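Local coordinates for protein malate dehydrogenase (Plasmodium falciparum, PDB 5NFR) that probably interconverts malate and oxaloacetate with NAD as cofactor, as a member of the lactate/malate dehydrogenase superfamily, at residues L181-S186 / P285-E290. Residues are numbered along the deposited sequence; the frame is centred on the assembly and turned at random.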
ATOM      1  N   LEU A 181     -26.630 -17.107  -4.817  1.00 19.66           N
ATOM      2  CA  LEU A 181     -27.261 -17.853  -3.742  1.00 18.34           C
ATOM      3  C   LEU A 181     -26.786 -19.287  -3.715  1.00 18.68           C
ATOM      4  O   LEU A 181     -27.167 -20.112  -4.535  1.00 18.01           O
ATOM      5  CB  LEU A 181     -28.763 -17.773  -3.876  1.00 18.07           C
ATOM      6  CG  LEU A 181     -29.382 -16.377  -3.828  1.00 17.12           C
ATOM      7  CD1 LEU A 181     -30.824 -16.442  -4.212  1.00 16.61           C
ATOM      8  CD2 LEU A 181     -29.192 -15.729  -2.483  1.00 16.93           C
ATOM      9  N   GLN A 182     -25.978 -19.577  -2.713  1.00 20.10           N
ATOM     10  CA  GLN A 182     -25.537 -20.938  -2.433  1.00 21.49           C
ATOM     11  C   GLN A 182     -26.666 -21.894  -2.245  1.00 21.73           C
ATOM     12  O   GLN A 182     -26.611 -23.003  -2.730  1.00 22.12           O
ATOM     13  CB  GLN A 182     -24.736 -20.983  -1.145  1.00 23.14           C
ATOM     14  CG  GLN A 182     -23.499 -20.109  -1.165  1.00 25.46           C
ATOM     15  CD  GLN A 182     -22.611 -20.262   0.045  1.00 26.50           C
ATOM     16  OE1 GLN A 182     -21.902 -19.323   0.372  1.00 29.43           O
ATOM     17  NE2 GLN A 182     -22.576 -21.452   0.671  1.00 26.64           N
ATOM     18  N   ARG A 183     -27.672 -21.470  -1.484  1.00 22.40           N
ATOM     19  CA  ARG A 183     -28.881 -22.277  -1.282  1.00 23.15           C
ATOM     20  C   ARG A 183     -29.538 -22.696  -2.607  1.00 21.73           C
ATOM     21  O   ARG A 183     -30.146 -23.778  -2.667  1.00 22.50           O
ATOM     22  CB  ARG A 183     -29.961 -21.528  -0.453  1.00 24.46           C
ATOM     23  CG  ARG A 183     -29.821 -21.654   1.049  1.00 25.75           C
ATOM     24  CD  ARG A 183     -30.830 -20.788   1.787  1.00 26.37           C
ATOM     25  NE  ARG A 183     -32.202 -21.136   1.447  1.00 27.46           N
ATOM     26  CZ  ARG A 183     -33.145 -20.339   0.925  1.00 27.90           C
ATOM     27  NH1 ARG A 183     -32.953 -19.057   0.672  1.00 27.96           N
ATOM     28  NH2 ARG A 183     -34.317 -20.862   0.637  1.00 28.93           N
ATOM     29  N   TYR A 184     -29.494 -21.805  -3.612  1.00 19.64           N
ATOM     30  CA  TYR A 184     -30.099 -22.042  -4.924  1.00 18.01           C
ATOM     31  C   TYR A 184     -29.042 -22.408  -5.955  1.00 16.42           C
ATOM     32  O   TYR A 184     -29.149 -22.008  -7.094  1.00 15.80           O
ATOM     33  CB  TYR A 184     -30.924 -20.811  -5.366  1.00 18.19           C
ATOM     34  CG  TYR A 184     -32.174 -20.470  -4.506  1.00 18.38           C
ATOM     35  CD1 TYR A 184     -32.900 -19.314  -4.742  1.00 18.81           C
ATOM     36  CD2 TYR A 184     -32.579 -21.270  -3.446  1.00 18.41           C
ATOM     37  CE1 TYR A 184     -33.986 -18.979  -3.962  1.00 19.23           C
ATOM     38  CE2 TYR A 184     -33.668 -20.957  -2.656  1.00 18.89           C
ATOM     39  CZ  TYR A 184     -34.392 -19.825  -2.911  1.00 19.32           C
ATOM     40  OH  TYR A 184     -35.437 -19.484  -2.082  1.00 18.22           O
ATOM     41  N   THR A 185     -28.035 -23.161  -5.529  1.00 15.22           N
ATOM     42  CA  THR A 185     -27.057 -23.743  -6.420  1.00 15.22           C
ATOM     43  C   THR A 185     -27.139 -25.256  -6.330  1.00 14.71           C
ATOM     44  O   THR A 185     -27.077 -25.833  -5.254  1.00 13.67           O
ATOM     45  CB  THR A 185     -25.610 -23.327  -6.002  1.00 15.61           C
ATOM     46  OG1 THR A 185     -25.495 -21.899  -5.910  1.00 15.20           O
ATOM     47  CG2 THR A 185     -24.605 -23.880  -6.961  1.00 15.15           C
ATOM     48  N   SER A 186     -27.279 -25.913  -7.460  1.00 15.64           N
ATOM     49  CA  SER A 186     -27.343 -27.366  -7.477  1.00 16.83           C
ATOM     50  C   SER A 186     -26.445 -27.959  -8.573  1.00 18.66           C
ATOM     51  O   SER A 186     -26.237 -27.347  -9.617  1.00 17.02           O
ATOM     52  CB  SER A 186     -28.811 -27.856  -7.637  1.00 16.46           C
ATOM     53  OG  SER A 186     -29.322 -27.489  -8.898  1.00 16.29           O
ATOM     54  N   PRO A 285     -38.658 -17.448  -1.670  1.00 25.69           N
ATOM     55  CA  PRO A 285     -38.482 -17.069  -0.261  1.00 26.88           C
ATOM     56  C   PRO A 285     -37.044 -16.952   0.155  1.00 26.65           C
ATOM     57  O   PRO A 285     -36.374 -17.945   0.358  1.00 30.09           O
ATOM     58  CB  PRO A 285     -39.210 -18.201   0.510  1.00 27.26           C
ATOM     59  CG  PRO A 285     -39.729 -19.144  -0.521  1.00 27.41           C
ATOM     60  CD  PRO A 285     -39.030 -18.871  -1.800  1.00 26.22           C
ATOM     61  N   LEU A 286     -36.548 -15.734   0.247  1.00 28.44           N
ATOM     62  CA  LEU A 286     -35.167 -15.464   0.728  1.00 29.58           C
ATOM     63  C   LEU A 286     -35.059 -15.425   2.254  1.00 31.02           C
ATOM     64  O   LEU A 286     -36.044 -15.114   2.948  1.00 33.18           O
ATOM     65  CB  LEU A 286     -34.707 -14.137   0.181  1.00 30.11           C
ATOM     66  CG  LEU A 286     -33.965 -14.131  -1.158  1.00 32.91           C
ATOM     67  CD1 LEU A 286     -34.380 -15.224  -2.118  1.00 33.75           C
ATOM     68  CD2 LEU A 286     -34.119 -12.769  -1.822  1.00 33.51           C
ATOM     69  N   THR A 287     -33.889 -15.768   2.791  1.00 32.75           N
ATOM     70  CA  THR A 287     -33.604 -15.515   4.228  1.00 33.56           C
ATOM     71  C   THR A 287     -33.446 -14.005   4.437  1.00 35.74           C
ATOM     72  O   THR A 287     -33.292 -13.264   3.466  1.00 35.22           O
ATOM     73  CB  THR A 287     -32.333 -16.228   4.748  1.00 32.08           C
ATOM     74  OG1 THR A 287     -31.177 -15.694   4.096  1.00 35.24           O
ATOM     75  CG2 THR A 287     -32.407 -17.738   4.543  1.00 31.89           C
ATOM     76  N   LYS A 288     -33.489 -13.562   5.696  1.00 38.18           N
ATOM     77  CA  LYS A 288     -33.262 -12.148   6.036  1.00 39.40           C
ATOM     78  C   LYS A 288     -31.926 -11.655   5.453  1.00 36.27           C
ATOM     79  O   LYS A 288     -31.861 -10.602   4.821  1.00 33.91           O
ATOM     80  CB  LYS A 288     -33.226 -11.910   7.557  1.00 42.69           C
ATOM     81  CG  LYS A 288     -34.474 -12.315   8.300  1.00 46.24           C
ATOM     82  CD  LYS A 288     -34.355 -12.098   9.821  1.00 49.96           C
ATOM     83  CE  LYS A 288     -35.579 -12.624  10.594  1.00 48.80           C
ATOM     84  NZ  LYS A 288     -36.834 -11.891  10.285  1.00 47.38           N
ATOM     85  N   GLU A 289     -30.889 -12.450   5.647  1.00 35.60           N
ATOM     86  CA  GLU A 289     -29.533 -12.070   5.225  1.00 38.28           C
ATOM     87  C   GLU A 289     -29.370 -11.959   3.720  1.00 32.95           C
ATOM     88  O   GLU A 289     -28.706 -11.068   3.220  1.00 31.76           O
ATOM     89  CB  GLU A 289     -28.513 -13.049   5.779  1.00 41.93           C
ATOM     90  CG  GLU A 289     -28.676 -13.261   7.281  1.00 46.41           C
ATOM     91  CD  GLU A 289     -27.584 -14.107   7.877  1.00 52.69           C
ATOM     92  OE1 GLU A 289     -26.593 -14.474   7.166  1.00 62.89           O
ATOM     93  OE2 GLU A 289     -27.716 -14.452   9.080  1.00 56.98           O
ATOM     94  N   GLU A 290     -29.988 -12.897   3.027  1.00 30.28           N
ATOM     95  CA  GLU A 290     -30.028 -12.903   1.580  1.00 28.94           C
ATOM     96  C   GLU A 290     -30.745 -11.689   1.045  1.00 27.03           C
ATOM     97  O   GLU A 290     -30.242 -10.986   0.172  1.00 24.82           O
ATOM     98  CB  GLU A 290     -30.724 -14.185   1.098  1.00 30.28           C
ATOM     99  CG  GLU A 290     -29.876 -15.469   1.200  1.00 30.36           C
ATOM    100  CD  GLU A 290     -30.698 -16.745   1.020  1.00 30.64           C
ATOM    101  OE1 GLU A 290     -31.939 -16.677   0.916  1.00 33.11           O
ATOM    102  OE2 GLU A 290     -30.123 -17.843   0.999  1.00 30.71           O
TER
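The R183 guanidinium meets the E290 carboxylate at its edge, the two planes only 22° apart, with P285 O also at the edge near its plane, while Y184 CE2 lies over one guanidinium face, offset toward its rim. Of the salt bridge's two contacts, R183 NH1 to E290 OE2 is nearly straight (3.1 Å, 171°) and uses the syn lone pair; NH1 to E290 OE1 is shorter, 2.6 Å, but badly angled and weak. A bend at chi3 (59°) turns the guanidinium toward E290. Its own segment also holds the carboxylate: T287 N donates to E290 OE1 from above the carboxylate plane, and E290 N returns a bond to T287 OG1, a capping box that starts helix 288-311. Next to the salt bridge, L181 CD2 packs on E290 CG (3.8 Å), and L286 CD1 touches both L181 CD1 and Y184 CE1. Y184 OH lies 3.0 Å from P285 O and hydrogen-bonds to E194 of the second subunit, whose carboxylate also forms a salt bridge with R183 NH2. The contact thus joins the corner in strand 179-187, a type I turn from Q182 to T185, to the start of the C-terminal helix, with L181 and Y184 packing on strand 166-171 and the second subunit alongside.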